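Local coordinates for protein MavE (Legionella pneumophila subsp. pneumophila, PDB 6PIR) that acts as a virulence effector required for endoplasmic reticulum-mediated remodelling of the Legionella-containing vacuole and for its escape from lysosomes, at residues A[46-49]-A[50-53]; A[93-96]-A[97-101]; A[115-118]-A[119-122]. All coordinates share one frame; numbering follows the deposited sequence.

The three contacts follow one another along a chain whose regular structure is all helix, and each joins neighbours in sequence. Contact 1 turns the loop between helices 26-36 and 59-77, directly after the NPxY motif. Contact 2 occupies the middle of helix 85-106, and contact 3 the first turns of helix 115-134. Contacts 1 and 2 have centres about 13 Å apart and touch through Arg50, which forms a salt bridge with Asp100, and through Ile47 against Leu99, so the loop after the motif is tied to the helical body. Contact 3 stands apart: its centre is about 15 Å from that of contact 1 and about 19 Å from that of contact 2, across the chain's centre from the latter.

Contact 1 (A[46-49]-A[50-53]); sequences QINS and RITN
The backbone oxygen of Gln46 is gripped twice, by Arg50 NH1 at 2.8 Å and by the hydroxyl of Ser49, whose OG lies 3.1 Å from Gln46 O. The two donors reach it from opposite faces of the carbonyl plane. This is a compact turn of i-to-i+3 bonds in the loop just after the NPxY motif, which probably recruits phosphotyrosine-binding domains of the host. Neither donor sits in the carbonyl plane, and the Arg50 N-H points only roughly at the oxygen, with an angle of 133°. Arg50 can fold back because CG lies beside its own backbone N (chi1 -63°); the chain then runs extended to NE, and the Arg50 and Gln46 side chains cross, the guanidinium plane tilted 38° from the side-chain amide. NH2 makes a salt bridge to Asp100 OD1 of helix 85-106, with NE near the same oxygen, which gives the charge a second hold and should help fix the group's rotation. The backbone closes the turn: Arg50 N binds Ile47 O at 2.9 Å, while Ile51 N makes a weak bond to Asn48 O at 3.3 Å. Ile51 and Asn48 point their side chains the same way, with Ile51 CD1 4.0 Å from Asn48 OD1.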
loop_
_atom_site.group_PDB
_atom_site.type_symbol
_atom_site.label_atom_id
_atom_site.label_comp_id
_atom_site.label_asym_id
_atom_site.label_seq_id
_atom_site.Cartn_x
_atom_site.Cartn_y
_atom_site.Cartn_z
ATOM N N GLN A 46 -9.971 2.730 -6.102
ATOM C CA GLN A 46 -10.323 4.106 -5.733
ATOM C C GLN A 46 -9.332 4.689 -4.720
ATOM O O GLN A 46 -9.716 5.262 -3.706
ATOM C CB GLN A 46 -11.748 4.182 -5.166
ATOM C CG GLN A 46 -12.855 3.483 -5.931
ATOM C CD GLN A 46 -14.145 3.494 -5.123
ATOM O OE1 GLN A 46 -14.141 3.200 -3.921
ATOM N NE2 GLN A 46 -15.246 3.863 -5.764
ATOM N N ILE A 47 -8.037 4.532 -4.992
ATOM C CA ILE A 47 -7.035 5.004 -4.031
ATOM C C ILE A 47 -6.964 6.527 -4.028
ATOM O O ILE A 47 -6.829 7.150 -2.964
ATOM C CB ILE A 47 -5.670 4.366 -4.347
ATOM C CG1 ILE A 47 -5.783 2.837 -4.280
ATOM C CG2 ILE A 47 -4.601 4.857 -3.396
ATOM C CD1 ILE A 47 -4.707 2.088 -5.075
ATOM N N ASN A 48 -7.132 7.153 -5.207
ATOM C CA ASN A 48 -7.084 8.613 -5.335
ATOM C C ASN A 48 -7.958 9.321 -4.305
ATOM O O ASN A 48 -7.537 10.309 -3.685
ATOM C CB ASN A 48 -7.525 9.023 -6.743
ATOM C CG ASN A 48 -6.374 9.163 -7.696
ATOM O OD1 ASN A 48 -5.223 9.199 -7.277
ATOM N ND2 ASN A 48 -6.672 9.228 -8.996
ATOM N N SER A 49 -9.162 8.819 -4.076
ATOM C CA SER A 49 -10.059 9.548 -3.180
ATOM C C SER A 49 -9.613 9.533 -1.717
ATOM O O SER A 49 -10.145 10.312 -0.919
ATOM C CB SER A 49 -11.457 8.963 -3.270
ATOM O OG SER A 49 -11.462 7.642 -2.766
ATOM N N ARG A 50 -8.675 8.672 -1.341
ATOM C CA ARG A 50 -8.264 8.520 0.052
ATOM C C ARG A 50 -6.992 9.299 0.396
ATOM O O ARG A 50 -6.527 9.258 1.539
ATOM C CB ARG A 50 -8.098 7.027 0.340
ATOM C CG ARG A 50 -9.418 6.233 0.194
ATOM C CD ARG A 50 -9.207 4.735 -0.092
ATOM N NE ARG A 50 -10.393 3.927 0.213
ATOM C CZ ARG A 50 -11.464 3.829 -0.569
ATOM N NH1 ARG A 50 -11.499 4.492 -1.724
ATOM N NH2 ARG A 50 -12.495 3.066 -0.206
ATOM N N ILE A 51 -6.405 9.998 -0.569
ATOM C CA ILE A 51 -5.173 10.737 -0.323
ATOM C C ILE A 51 -5.454 11.987 0.493
ATOM O O ILE A 51 -6.327 12.788 0.148
ATOM C CB ILE A 51 -4.502 11.094 -1.663
ATOM C CG1 ILE A 51 -4.046 9.821 -2.368
ATOM C CG2 ILE A 51 -3.313 12.021 -1.445
ATOM C CD1 ILE A 51 -3.398 10.055 -3.765
ATOM N N THR A 52 -4.708 12.165 1.582
ATOM C CA THR A 52 -4.846 13.350 2.414
ATOM C C THR A 52 -4.346 14.600 1.706
ATOM O O THR A 52 -3.228 14.633 1.181
ATOM C CB THR A 52 -4.079 13.159 3.712
ATOM O OG1 THR A 52 -4.679 12.066 4.407
ATOM C CG2 THR A 52 -4.140 14.413 4.562
ATOM N N ASN A 53 -5.177 15.637 1.735
ATOM C CA ASN A 53 -4.892 16.912 1.091
ATOM C C ASN A 53 -4.534 16.686 -0.368
ATOM O O ASN A 53 -3.523 17.170 -0.866
ATOM C CB ASN A 53 -3.808 17.681 1.829
ATOM C CG ASN A 53 -4.264 18.121 3.219
ATOM O OD1 ASN A 53 -5.456 18.414 3.438
ATOM N ND2 ASN A 53 -3.328 18.168 4.161
#

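Contact 2 (A[93-96]-A[97-101]); sequences SARN and ILLDN
Leu99 folds its side chain along the carbonyl of Arg95, one turn earlier in the helix. From the backbone outward, its CB lies 3.5 Å from Arg95 O, and CG comes closer, 3.2 Å from that same oxygen. The first torsion explains this: CG stands anti to the carbonyl carbon of Leu99 (chi1 -63°), back over the preceding turn. Of the two methyls, CD1 stays 3.5 Å from Arg95 O and also meets Arg95 CG at 3.8 Å, the two chains lying side by side and pointing the same way; CD2 packs on Ile47 CG1 of the loop. Arg95 O also takes the N-H of Leu99 at 2.9 Å, one of four i-to-i+4 bonds between 93-96 and 97-100; the helix is α-helical, with a wider pi-type turn at 98-101. The next bond, from Asp100 N to Asn96 O, is accompanied by a similar fold: CG of Asp100, the salt-bridge partner of Arg50, rests 3.2 Å from Asn96 O. Arg95 and Leu99 also touch Tyr45 of the NPxY motif. Leu98 lies between two helices, with Arg95 and Leu99 toward Ile73 of helix 59-77, while Ala94, Ile97 and Leu98 meet Glu7, Phe10 and Leu11 of helix 5-21.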
loop_
_atom_site.group_PDB
_atom_site.type_symbol
_atom_site.label_atom_id
_atom_site.label_comp_id
_atom_site.label_asym_id
_atom_site.label_seq_id
_atom_site.Cartn_x
_atom_site.Cartn_y
_atom_site.Cartn_z
ATOM N N SER A 93 -11.210 -7.422 3.583
ATOM C CA SER A 93 -11.204 -6.543 4.747
ATOM C C SER A 93 -9.829 -5.950 5.019
ATOM O O SER A 93 -9.737 -4.778 5.358
ATOM C CB SER A 93 -11.713 -7.270 5.981
ATOM O OG SER A 93 -12.523 -6.366 6.714
ATOM N N ALA A 94 -8.762 -6.754 4.949
ATOM C CA ALA A 94 -7.415 -6.238 5.149
ATOM C C ALA A 94 -7.057 -5.213 4.078
ATOM O O ALA A 94 -6.390 -4.214 4.358
ATOM C CB ALA A 94 -6.413 -7.389 5.165
ATOM N N ARG A 95 -7.498 -5.448 2.843
ATOM C CA ARG A 95 -7.292 -4.488 1.779
ATOM C C ARG A 95 -8.148 -3.253 2.020
ATOM O O ARG A 95 -7.685 -2.124 1.824
ATOM C CB ARG A 95 -7.604 -5.171 0.446
ATOM C CG ARG A 95 -7.553 -4.312 -0.761
ATOM C CD ARG A 95 -7.934 -5.186 -1.974
ATOM N NE ARG A 95 -9.343 -5.550 -1.961
ATOM C CZ ARG A 95 -9.816 -6.796 -2.055
ATOM N NH1 ARG A 95 -11.122 -7.000 -2.021
ATOM N NH2 ARG A 95 -8.998 -7.837 -2.187
ATOM N N ASN A 96 -9.371 -3.437 2.520
ATOM C CA ASN A 96 -10.203 -2.291 2.854
ATOM C C ASN A 96 -9.576 -1.502 3.999
ATOM O O ASN A 96 -9.700 -0.285 4.037
ATOM C CB ASN A 96 -11.635 -2.689 3.244
ATOM C CG ASN A 96 -12.506 -3.187 2.066
ATOM O OD1 ASN A 96 -12.237 -2.915 0.901
ATOM N ND2 ASN A 96 -13.621 -3.840 2.412
ATOM N N ILE A 97 -8.925 -2.179 4.944
ATOM C CA ILE A 97 -8.256 -1.454 6.031
ATOM C C ILE A 97 -7.071 -0.682 5.484
ATOM O O ILE A 97 -6.910 0.508 5.762
ATOM C CB ILE A 97 -7.835 -2.395 7.176
ATOM C CG1 ILE A 97 -9.072 -2.876 7.964
ATOM C CG2 ILE A 97 -6.889 -1.672 8.136
ATOM C CD1 ILE A 97 -8.774 -4.015 8.904
ATOM N N LEU A 98 -6.278 -1.325 4.629
ATOM C CA LEU A 98 -5.191 -0.618 3.961
ATOM C C LEU A 98 -5.718 0.641 3.281
ATOM O O LEU A 98 -5.287 1.750 3.592
ATOM C CB LEU A 98 -4.508 -1.556 2.975
ATOM C CG LEU A 98 -3.369 -0.930 2.139
ATOM C CD1 LEU A 98 -2.246 -0.391 3.068
ATOM C CD2 LEU A 98 -2.837 -1.962 1.181
ATOM N N LEU A 99 -6.745 0.497 2.445
ATOM C CA LEU A 99 -7.237 1.621 1.654
ATOM C C LEU A 99 -7.918 2.676 2.520
ATOM O O LEU A 99 -7.630 3.875 2.402
ATOM C CB LEU A 99 -8.187 1.068 0.587
ATOM C CG LEU A 99 -7.437 0.129 -0.367
ATOM C CD1 LEU A 99 -8.373 -0.673 -1.296
ATOM C CD2 LEU A 99 -6.480 0.922 -1.207
ATOM N N ASP A 100 -8.827 2.257 3.403
ATOM C CA ASP A 100 -9.688 3.193 4.094
ATOM C C ASP A 100 -8.998 3.768 5.324
ATOM O O ASP A 100 -9.202 4.942 5.658
ATOM C CB ASP A 100 -10.994 2.495 4.504
ATOM C CG ASP A 100 -11.790 1.965 3.306
ATOM O OD1 ASP A 100 -11.416 2.242 2.153
ATOM O OD2 ASP A 100 -12.799 1.251 3.516
ATOM N N ASN A 101 -8.231 2.951 6.044
ATOM C CA ASN A 101 -7.565 3.441 7.240
ATOM C C ASN A 101 -6.155 3.974 6.949
ATOM O O ASN A 101 -5.783 5.034 7.463
ATOM C CB ASN A 101 -7.509 2.341 8.307
ATOM C CG ASN A 101 -8.876 2.068 8.958
ATOM O OD1 ASN A 101 -9.160 2.484 10.113
ATOM N ND2 ASN A 101 -9.718 1.361 8.240
#

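Contact 3 (A[115-118]-A[119-122]); sequences RLKS and VREN
Val119 begins the second turn of its helix by giving its N-H to Arg115 O at 2.9 Å. Its CG2 branch lies beside the same oxygen at 3.3 Å, and also comes alongside Leu116, whose CD1 is 4.4 Å away; both residues are buried and pack on Phe65 of helix 59-77 and on Leu22. Arg120 follows, its backbone N bonded to Leu116 O. Its side chain leaves opposite the backbone N (chi1 -162°) and bends at chi3, which brings the guanidinium to Lys117: the lysine CG and CB lie over one face, near its rim, with CG 3.7 Å from Arg120 NH2. Arg120 NH1 is hydrogen-bonded to the carbonyl of Leu22. Such i-to-i+3 and i-to-i+4 pairs belong to the opening of helix 115-134, the last helix of this crystallised fragment, a twinned two-helix bundle that lacks the C-terminal transmembrane helix of the whole protein. Glu121 lies alongside Lys117 on the outer surface, its OE2 3.7 Å from the lysine CG; the opposite charges probably attract, but at 6.2 Å from Lys117 NZ the carboxylate oxygen OE2 is not in contact with the ammonium. Asn122 closes the segment with a nearly straight 2.8 Å bond from its N to Ser118 O (177° at the hydrogen). Its amide CG folds back to 3.2 Å from Ser118 O, while Asn122 ND2 is hydrogen-bonded to the carbonyl of Leu106 and Ser118 OG to the backbone N of Asp111.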
loop_
_atom_site.group_PDB
_atom_site.type_symbol
_atom_site.label_atom_id
_atom_site.label_comp_id
_atom_site.label_asym_id
_atom_site.label_seq_id
_atom_site.Cartn_x
_atom_site.Cartn_y
_atom_site.Cartn_z
ATOM N N ARG A 115 7.091 14.216 -1.976
ATOM C CA ARG A 115 6.027 13.597 -1.192
ATOM C C ARG A 115 6.179 12.090 -1.097
ATOM O O ARG A 115 5.799 11.489 -0.084
ATOM C CB ARG A 115 4.677 13.932 -1.801
ATOM C CG ARG A 115 4.325 15.394 -1.776
ATOM C CD ARG A 115 2.822 15.559 -1.918
ATOM N NE ARG A 115 2.415 16.948 -2.107
ATOM C CZ ARG A 115 2.287 17.841 -1.131
ATOM N NH1 ARG A 115 2.568 17.499 0.116
ATOM N NH2 ARG A 115 1.886 19.085 -1.402
ATOM N N LEU A 116 6.684 11.452 -2.155
ATOM C CA LEU A 116 6.801 10.003 -2.120
ATOM C C LEU A 116 7.921 9.563 -1.199
ATOM O O LEU A 116 7.823 8.490 -0.586
ATOM C CB LEU A 116 6.997 9.475 -3.539
ATOM C CG LEU A 116 5.689 9.325 -4.362
ATOM C CD1 LEU A 116 4.595 8.474 -3.689
ATOM C CD2 LEU A 116 5.081 10.649 -4.749
ATOM N N LYS A 117 8.964 10.390 -1.047
ATOM C CA LYS A 117 9.961 10.092 -0.024
ATOM C C LYS A 117 9.302 10.121 1.353
ATOM O O LYS A 117 9.569 9.258 2.215
ATOM C CB LYS A 117 11.130 11.086 -0.137
ATOM C CG LYS A 117 12.285 10.843 0.860
ATOM C CD LYS A 117 13.436 11.876 0.726
ATOM C CE LYS A 117 14.161 11.839 -0.628
ATOM N NZ LYS A 117 15.397 12.735 -0.614
ATOM N N SER A 118 8.396 11.080 1.568
ATOM C CA SER A 118 7.687 11.129 2.857
ATOM C C SER A 118 6.801 9.921 3.046
ATOM O O SER A 118 6.703 9.391 4.158
ATOM C CB SER A 118 6.856 12.399 2.982
ATOM O OG SER A 118 7.664 13.554 3.069
ATOM N N VAL A 119 6.106 9.495 1.983
ATOM C CA VAL A 119 5.276 8.302 2.071
ATOM C C VAL A 119 6.134 7.115 2.453
ATOM O O VAL A 119 5.778 6.332 3.330
ATOM C CB VAL A 119 4.528 8.042 0.752
ATOM C CG1 VAL A 119 3.826 6.681 0.840
ATOM C CG2 VAL A 119 3.535 9.168 0.491
ATOM N N ARG A 120 7.274 6.963 1.778
ATOM C CA ARG A 120 8.214 5.904 2.093
ATOM C C ARG A 120 8.539 5.903 3.582
ATOM O O ARG A 120 8.506 4.851 4.228
ATOM C CB ARG A 120 9.469 6.103 1.253
ATOM C CG ARG A 120 10.396 4.929 1.087
ATOM C CD ARG A 120 11.291 5.250 -0.135
ATOM N NE ARG A 120 12.389 6.177 0.146
ATOM C CZ ARG A 120 12.939 6.992 -0.761
ATOM N NH1 ARG A 120 12.481 7.015 -2.006
ATOM N NH2 ARG A 120 13.941 7.808 -0.421
ATOM N N GLU A 121 8.826 7.087 4.149
ATOM C CA GLU A 121 9.244 7.145 5.552
ATOM C C GLU A 121 8.073 6.920 6.511
ATOM O O GLU A 121 8.217 6.204 7.510
ATOM C CB GLU A 121 9.978 8.451 5.801
ATOM C CG GLU A 121 11.331 8.417 5.082
ATOM C CD GLU A 121 11.883 9.803 4.843
ATOM O OE1 GLU A 121 11.130 10.756 5.137
ATOM O OE2 GLU A 121 13.035 9.936 4.354
ATOM N N ASN A 122 6.904 7.506 6.221
ATOM C CA ASN A 122 5.691 7.190 6.970
ATOM C C ASN A 122 5.487 5.678 7.007
ATOM O O ASN A 122 5.292 5.079 8.071
ATOM C CB ASN A 122 4.454 7.847 6.320
ATOM C CG ASN A 122 4.430 9.387 6.432
ATOM O OD1 ASN A 122 5.132 9.987 7.252
ATOM N ND2 ASN A 122 3.614 10.032 5.579
#